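Local structure of acetate kinase (Entamoeba histolytica, 4H0O) at residues V265-L269 with N270-G274; E280-D284 with M285-L289; G296-A299 with K300-Q303. The protein interconverts acetate and acetyl phosphate as a pyrophosphate-dependent acetate kinase of the ASKHA superfamily, probably using magnesium as cofactor. All blocks are in the same frame, centred on the assembly; numbering follows the deposited sequence.

The three contacts follow one another along the chain, all within the acetokinase fold and on the same side of the chain's centre. Contact 1 closes helix 262-271, contact 2 opens helix 285-293, and contact 3 opens helix 299-324. Contacts 1 and 2 have centres about 16 Å apart and nearest atoms about 7 Å apart, so they do not touch. Contacts 2 and 3, with centres about 10 Å apart, do: L281 CD2 lies 3.6 Å from C302 SG, and I288 packs on C302. Packing thus runs from residues flanking the predicted ATP-site residues D284-R286 (L281 before them, I288 after) to the start of helix 299-324, whereas contact 1 lies closer to R244, a predicted transition-state stabiliser.

Contact 1: V265-L269 with N270-G274; sequences VVDIL and NKKSG
N270 turns back along its helix to V266, and its amide lies beside the valine, pointing the same way. N270 ND2 donates to V266 O at 3.2 Å with an N-H...O angle of 157°, and the acceptor sits within 2° of the amide plane. The same V266 O also takes a weak bond from N270 N, so backbone and side chain of one residue share a single carbonyl. V266 CG1 meets the amide nitrogen ND2 of N270 at 3.7 Å.

Round the helix, D267 carries the charged part of the contact. Its CG stands anti to the backbone N (chi1 -179°), and OD2 presents its syn lone pair to K272, with OD2 to NZ 2.7 Å in a salt bridge. The lysine chain bends at chi2 and brings its own carbons along the acid: K272 CD is 3.3 Å from D267 OD2. K271 crosses D267 at about a right angle, its CG 3.8 Å from D267 OD1, while its backbone N bonds to D267 O.

K272 is also where helical backbone angles end. I268 O is gripped twice, by K272 N at 3.0 Å and S273 OG at 2.7 Å, which approach from opposite faces of the carbonyl plane. The serine hydroxyl thus adds a bond from beyond the helix to a carbonyl of its last turn.

Outward, N270 O accepts from T243 OG1, and I268 and L269 pack on Y174 and I170 of the second subunit. Backbone bonds join L269 to C245 and S273 to T243, on either side of R244 in sequence. The arrangement is that of a helix C-terminus, here set at the subunit interface beside R244, a predicted transition-state stabiliser.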
loop_
_atom_site.group_PDB
_atom_site.type_symbol
_atom_site.label_atom_id
_atom_site.label_comp_id
_atom_site.label_asym_id
_atom_site.label_seq_id
_atom_site.Cartn_x
_atom_site.Cartn_y
_atom_site.Cartn_z
ATOM N N VAL B 265 -15.761 -13.491 -1.652
ATOM C CA VAL B 265 -14.710 -12.492 -1.819
ATOM C C VAL B 265 -13.516 -12.793 -0.919
ATOM O O VAL B 265 -12.361 -12.712 -1.354
ATOM C CB VAL B 265 -15.231 -11.071 -1.542
ATOM C CG1 VAL B 265 -14.078 -10.093 -1.375
ATOM C CG2 VAL B 265 -16.127 -10.624 -2.669
ATOM N N VAL B 266 -13.799 -13.151 0.331
ATOM C CA VAL B 266 -12.745 -13.504 1.276
ATOM C C VAL B 266 -11.923 -14.678 0.754
ATOM O O VAL B 266 -10.695 -14.656 0.815
ATOM C CB VAL B 266 -13.302 -13.847 2.667
ATOM C CG1 VAL B 266 -12.180 -14.293 3.583
ATOM C CG2 VAL B 266 -14.026 -12.648 3.263
ATOM N N ASP B 267 -12.603 -15.688 0.220
ATOM C CA ASP B 267 -11.928 -16.856 -0.332
ATOM C C ASP B 267 -11.065 -16.495 -1.540
ATOM O O ASP B 267 -9.942 -16.981 -1.680
ATOM C CB ASP B 267 -12.946 -17.931 -0.718
ATOM C CG ASP B 267 -12.294 -19.177 -1.283
ATOM O OD1 ASP B 267 -11.658 -19.921 -0.507
ATOM O OD2 ASP B 267 -12.417 -19.413 -2.503
ATOM N N ILE B 268 -11.596 -15.642 -2.411
ATOM C CA ILE B 268 -10.884 -15.230 -3.622
ATOM C C ILE B 268 -9.581 -14.491 -3.297
ATOM O O ILE B 268 -8.521 -14.810 -3.845
ATOM C CB ILE B 268 -11.771 -14.346 -4.526
ATOM C CG1 ILE B 268 -12.915 -15.164 -5.131
ATOM C CG2 ILE B 268 -10.948 -13.724 -5.634
ATOM C CD1 ILE B 268 -14.026 -14.316 -5.760
ATOM N N LEU B 269 -9.665 -13.512 -2.397
ATOM C CA LEU B 269 -8.516 -12.675 -2.048
ATOM C C LEU B 269 -7.469 -13.405 -1.202
ATOM O O LEU B 269 -6.300 -13.014 -1.181
ATOM C CB LEU B 269 -8.983 -11.398 -1.334
ATOM C CG LEU B 269 -9.936 -10.496 -2.123
ATOM C CD1 LEU B 269 -10.271 -9.226 -1.352
ATOM C CD2 LEU B 269 -9.345 -10.150 -3.482
ATOM N N ASN B 270 -7.886 -14.459 -0.505
ATOM C CA ASN B 270 -6.986 -15.217 0.367
ATOM C C ASN B 270 -6.395 -16.467 -0.287
ATOM O O ASN B 270 -5.272 -16.861 0.018
ATOM C CB ASN B 270 -7.710 -15.624 1.659
ATOM C CG ASN B 270 -7.547 -14.605 2.772
ATOM O OD1 ASN B 270 -6.504 -14.547 3.428
ATOM N ND2 ASN B 270 -8.586 -13.808 3.004
ATOM N N LYS B 271 -7.158 -17.085 -1.184
ATOM C CA LYS B 271 -6.814 -18.410 -1.694
ATOM C C LYS B 271 -6.696 -18.479 -3.216
ATOM O O LYS B 271 -6.107 -19.417 -3.748
ATOM C CB LYS B 271 -7.840 -19.441 -1.200
ATOM C CG LYS B 271 -7.934 -19.582 0.317
ATOM C CD LYS B 271 -6.704 -20.278 0.893
ATOM C CE LYS B 271 -6.780 -20.405 2.416
ATOM N NZ LYS B 271 -7.906 -21.265 2.878
ATOM N N LYS B 272 -7.257 -17.489 -3.905
ATOM C CA LYS B 272 -7.263 -17.488 -5.363
ATOM C C LYS B 272 -6.710 -16.199 -5.967
ATOM O O LYS B 272 -7.107 -15.800 -7.062
ATOM C CB LYS B 272 -8.678 -17.744 -5.890
ATOM C CG LYS B 272 -9.096 -19.206 -5.859
ATOM C CD LYS B 272 -9.828 -19.544 -4.570
ATOM C CE LYS B 272 -10.351 -20.971 -4.591
ATOM N NZ LYS B 272 -10.743 -21.439 -3.233
ATOM N N SER B 273 -5.790 -15.551 -5.258
ATOM C CA SER B 273 -5.150 -14.342 -5.773
ATOM C C SER B 273 -3.623 -14.448 -5.808
ATOM O O SER B 273 -3.071 -15.544 -5.938
ATOM C CB SER B 273 -5.580 -13.121 -4.960
ATOM O OG SER B 273 -6.986 -12.972 -4.991
ATOM N N GLY B 274 -2.951 -13.303 -5.704
ATOM C CA GLY B 274 -1.501 -13.258 -5.716
ATOM C C GLY B 274 -0.876 -13.934 -6.921
ATOM O O GLY B 274 -1.402 -13.846 -8.034
#

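Contact 2: E280-D284 with M285-L289; sequences ELSSD and MRDIL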
loop_
_atom_site.group_PDB
_atom_site.type_symbol
_atom_site.label_atom_id
_atom_site.label_comp_id
_atom_site.label_asym_id
_atom_site.label_seq_id
_atom_site.Cartn_x
_atom_site.Cartn_y
_atom_site.Cartn_z
ATOM N N GLU B 280 -2.105 -17.719 -13.344
ATOM C CA GLU B 280 -3.086 -18.719 -13.769
ATOM C C GLU B 280 -2.433 -20.084 -13.970
ATOM O O GLU B 280 -2.926 -20.906 -14.742
ATOM C CB GLU B 280 -3.816 -18.277 -15.044
ATOM C CG GLU B 280 -4.604 -16.981 -14.900
ATOM C CD GLU B 280 -5.237 -16.529 -16.207
ATOM O OE1 GLU B 280 -4.989 -17.177 -17.248
ATOM O OE2 GLU B 280 -5.983 -15.526 -16.193
ATOM N N LEU B 281 -1.328 -20.319 -13.265
ATOM C CA LEU B 281 -0.554 -21.549 -13.409
ATOM C C LEU B 281 -0.277 -22.215 -12.065
ATOM O O LEU B 281 -0.764 -23.313 -11.792
ATOM C CB LEU B 281 0.776 -21.263 -14.107
ATOM C CG LEU B 281 1.725 -22.457 -14.233
ATOM C CD1 LEU B 281 1.376 -23.299 -15.447
ATOM C CD2 LEU B 281 3.177 -22.008 -14.289
ATOM N N SER B 282 0.514 -21.545 -11.232
ATOM C CA SER B 282 0.944 -22.101 -9.951
ATOM C C SER B 282 1.021 -21.019 -8.876
ATOM O O SER B 282 1.090 -19.826 -9.184
ATOM C CB SER B 282 2.315 -22.773 -10.103
ATOM O OG SER B 282 2.760 -23.336 -8.880
ATOM N N SER B 283 1.010 -21.446 -7.616
ATOM C CA SER B 283 1.222 -20.538 -6.495
ATOM C C SER B 283 2.709 -20.466 -6.164
ATOM O O SER B 283 3.135 -19.638 -5.358
ATOM C CB SER B 283 0.440 -21.006 -5.266
ATOM O OG SER B 283 0.950 -22.231 -4.765
ATOM N N ASP B 284 3.491 -21.342 -6.791
ATOM C CA ASP B 284 4.928 -21.422 -6.538
ATOM C C ASP B 284 5.708 -20.595 -7.563
ATOM O O ASP B 284 5.556 -20.783 -8.773
ATOM C CB ASP B 284 5.380 -22.887 -6.566
ATOM C CG ASP B 284 6.726 -23.104 -5.893
ATOM O OD1 ASP B 284 7.676 -22.340 -6.172
ATOM O OD2 ASP B 284 6.834 -24.046 -5.079
ATOM N N MET B 285 6.542 -19.679 -7.071
ATOM C CA MET B 285 7.307 -18.774 -7.930
ATOM C C MET B 285 8.236 -19.515 -8.895
ATOM O O MET B 285 8.455 -19.068 -10.025
ATOM C CB MET B 285 8.114 -17.783 -7.080
ATOM C CG MET B 285 8.996 -16.830 -7.888
ATOM S SD MET B 285 8.077 -15.779 -9.040
ATOM C CE MET B 285 7.695 -14.383 -7.983
ATOM N N ARG B 286 8.770 -20.649 -8.450
ATOM C CA ARG B 286 9.726 -21.414 -9.247
ATOM C C ARG B 286 9.088 -22.040 -10.489
ATOM O O ARG B 286 9.716 -22.109 -11.546
ATOM C CB ARG B 286 10.413 -22.476 -8.382
ATOM C CG ARG B 286 11.276 -21.889 -7.265
ATOM C CD ARG B 286 11.619 -22.930 -6.210
ATOM N NE ARG B 286 10.421 -23.451 -5.557
ATOM C CZ ARG B 286 10.420 -24.414 -4.640
ATOM N NH1 ARG B 286 11.559 -24.973 -4.255
ATOM N NH2 ARG B 286 9.275 -24.820 -4.108
ATOM N N ASP B 287 7.842 -22.489 -10.357
ATOM C CA ASP B 287 7.080 -22.990 -11.500
ATOM C C ASP B 287 6.773 -21.856 -12.475
ATOM O O ASP B 287 6.770 -22.053 -13.693
ATOM C CB ASP B 287 5.771 -23.644 -11.040
ATOM C CG ASP B 287 5.996 -24.886 -10.195
ATOM O OD1 ASP B 287 7.047 -25.543 -10.356
ATOM O OD2 ASP B 287 5.111 -25.207 -9.372
ATOM N N ILE B 288 6.509 -20.673 -11.925
ATOM C CA ILE B 288 6.232 -19.477 -12.719
ATOM C C ILE B 288 7.441 -19.083 -13.566
ATOM O O ILE B 288 7.315 -18.849 -14.769
ATOM C CB ILE B 288 5.807 -18.296 -11.817
ATOM C CG1 ILE B 288 4.416 -18.557 -11.234
ATOM C CG2 ILE B 288 5.811 -16.990 -12.590
ATOM C CD1 ILE B 288 3.972 -17.544 -10.197
ATOM N N LEU B 289 8.608 -19.011 -12.928
ATOM C CA LEU B 289 9.861 -18.727 -13.619
ATOM C C LEU B 289 10.144 -19.784 -14.682
ATOM O O LEU B 289 10.586 -19.470 -15.786
ATOM C CB LEU B 289 11.016 -18.689 -12.618
ATOM C CG LEU B 289 11.070 -17.512 -11.646
ATOM C CD1 LEU B 289 12.172 -17.718 -10.623
ATOM C CD2 LEU B 289 11.300 -16.222 -12.409
HETATM O O HOH W 1 5.722 -18.748 -4.283
#
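D284 and R286 meet side-on, carboxylate against guanidinium, with their planes 22° apart. R286 NE reaches D284 OD1 at 3.0 Å, nearly straight at 174°, and R286 NH2 reaches D284 OD2 at 2.7 Å on its syn lone pair. Each oxygen therefore has its own nitrogen, a two-point salt bridge that limits rotation of either group. A bend at chi3 of the arginine (-62°) brings its edge round to the acid.

D284 OD1 has a second task: it accepts from R286 N, on its anti side, at 3.0 Å. This is the capping bond of D284 as N-cap of helix 285-293, and a side-chain oxygen bonded to the backbone N two residues on makes an Asx turn. Behind the cap, the first helical bond runs from I288 N to D284 O. D284, M285 and R286 are predicted to bind ATP, so the cap coincides with that site.

S282 positions the cap from the preceding loop. Its OG accepts from D284 N in an ST turn and donates to D287 OD2 at 3.0 Å, using that oxygen's anti lone pair. A water bridges S283 O and M285 N, so the first amide of the helix is also paired.

Two aliphatic side chains pack against backbone carbonyls: I288 CG1 lies 3.5 Å from D284 O, and L281 CD2 3.6 Å from D287 O. Farther out, M336 of helix 334-339 packs on D284, M285 and R286, while M285 reaches F306 and Y309 of helix 299-324.

Contact 3: G296-A299 with K300-Q303; sequences GPKA and KTCQ
K298 O is the polar atom on which the start of helix 299-324 converges. C302 N donates to it at 3.0 Å, with an N-H...O angle of 154° and only a modest tilt from the carbonyl plane: the first i to i+4 bond of the helix. T301 OG1 lies equally close to K298 O, 3.0 Å away, but its one proton is not settled, because S279 O is another acceptor within its reach. The threonine is placed for this by chi1 of 41°, which puts OG1 between its own backbone N and carbonyl carbon. From there OG1 also lies beside the lysine, 3.7 Å from K298 CB.

C302 approaches the same carbonyl, with SG 3.2 Å from K298 O. Its SG stands anti to its carbonyl carbon (chi1 -73°), directed back toward the start of the helix. One residue on, Q303 N donates to A299 O at 2.8 Å, continuing the helical bonding, and Q303 CB packs 3.3 Å from A299 O.

The helix is entered through a type I beta turn from G296 to A299, closed by A299 N donating to G296 O at 3.2 Å. P297 and K298 occupy the two central positions of that turn, so the N-cap residue K298 belongs to both turn and helix start. Being a lysine, it has no side-chain acceptor for the first helical amides. Its own backbone N is bonded to E291 of the preceding helix, and P297 packs on that glutamate. C302 and Q303 lean on I292 of the same helix 285-293. Taken together, this is a tight connection between consecutive helices, a beta turn running into a helix N-terminus near the surface of the subunit.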
loop_
_atom_site.group_PDB
_atom_site.type_symbol
_atom_site.label_atom_id
_atom_site.label_comp_id
_atom_site.label_asym_id
_atom_site.label_seq_id
_atom_site.Cartn_x
_atom_site.Cartn_y
_atom_site.Cartn_z
ATOM N N GLY B 296 6.283 -21.755 -21.911
ATOM C CA GLY B 296 5.069 -22.545 -21.846
ATOM C C GLY B 296 3.849 -21.754 -22.278
ATOM O O GLY B 296 3.937 -20.549 -22.532
ATOM N N PRO B 297 2.696 -22.431 -22.362
ATOM C CA PRO B 297 1.441 -21.827 -22.825
ATOM C C PRO B 297 0.973 -20.649 -21.963
ATOM O O PRO B 297 0.164 -19.849 -22.433
ATOM C CB PRO B 297 0.445 -22.988 -22.730
ATOM C CG PRO B 297 1.288 -24.218 -22.838
ATOM C CD PRO B 297 2.559 -23.878 -22.123
ATOM N N LYS B 298 1.473 -20.541 -20.735
ATOM C CA LYS B 298 1.060 -19.472 -19.825
ATOM C C LYS B 298 2.189 -18.490 -19.500
ATOM O O LYS B 298 2.213 -17.887 -18.427
ATOM C CB LYS B 298 0.485 -20.070 -18.538
ATOM C CG LYS B 298 -0.783 -20.882 -18.760
ATOM C CD LYS B 298 -1.322 -21.462 -17.467
ATOM C CE LYS B 298 -2.691 -22.082 -17.693
ATOM N NZ LYS B 298 -3.611 -21.116 -18.353
ATOM N N ALA B 299 3.116 -18.329 -20.440
ATOM C CA ALA B 299 4.284 -17.474 -20.241
ATOM C C ALA B 299 3.931 -15.998 -20.005
ATOM O O ALA B 299 4.477 -15.367 -19.095
ATOM C CB ALA B 299 5.250 -17.617 -21.406
ATOM N N LYS B 300 3.031 -15.452 -20.824
ATOM C CA LYS B 300 2.602 -14.054 -20.693
ATOM C C LYS B 300 2.059 -13.726 -19.301
ATOM O O LYS B 300 2.417 -12.708 -18.708
ATOM C CB LYS B 300 1.545 -13.706 -21.750
ATOM C CG LYS B 300 2.080 -13.485 -23.166
ATOM C CD LYS B 300 1.017 -12.835 -24.060
ATOM C CE LYS B 300 1.543 -12.545 -25.465
ATOM N NZ LYS B 300 1.831 -13.782 -26.244
ATOM N N THR B 301 1.189 -14.595 -18.791
ATOM C CA THR B 301 0.571 -14.394 -17.484
ATOM C C THR B 301 1.547 -14.639 -16.337
ATOM O O THR B 301 1.461 -13.992 -15.289
ATOM C CB THR B 301 -0.687 -15.268 -17.302
ATOM O OG1 THR B 301 -0.449 -16.570 -17.844
ATOM C CG2 THR B 301 -1.874 -14.634 -18.012
ATOM N N CYS B 302 2.466 -15.578 -16.530
ATOM C CA CYS B 302 3.514 -15.827 -15.548
ATOM C C CYS B 302 4.495 -14.659 -15.495
ATOM O O CYS B 302 4.989 -14.297 -14.428
ATOM C CB CYS B 302 4.247 -17.133 -15.853
ATOM S SG CYS B 302 3.291 -18.622 -15.476
ATOM N N GLN B 303 4.764 -14.063 -16.651
ATOM C CA GLN B 303 5.629 -12.891 -16.719
ATOM C C GLN B 303 4.953 -11.706 -16.032
ATOM O O GLN B 303 5.607 -10.910 -15.354
ATOM C CB GLN B 303 5.951 -12.546 -18.175
ATOM C CG GLN B 303 6.949 -11.409 -18.342
ATOM C CD GLN B 303 8.342 -11.775 -17.861
ATOM O OE1 GLN B 303 8.961 -12.711 -18.368
ATOM N NE2 GLN B 303 8.841 -11.037 -16.872
#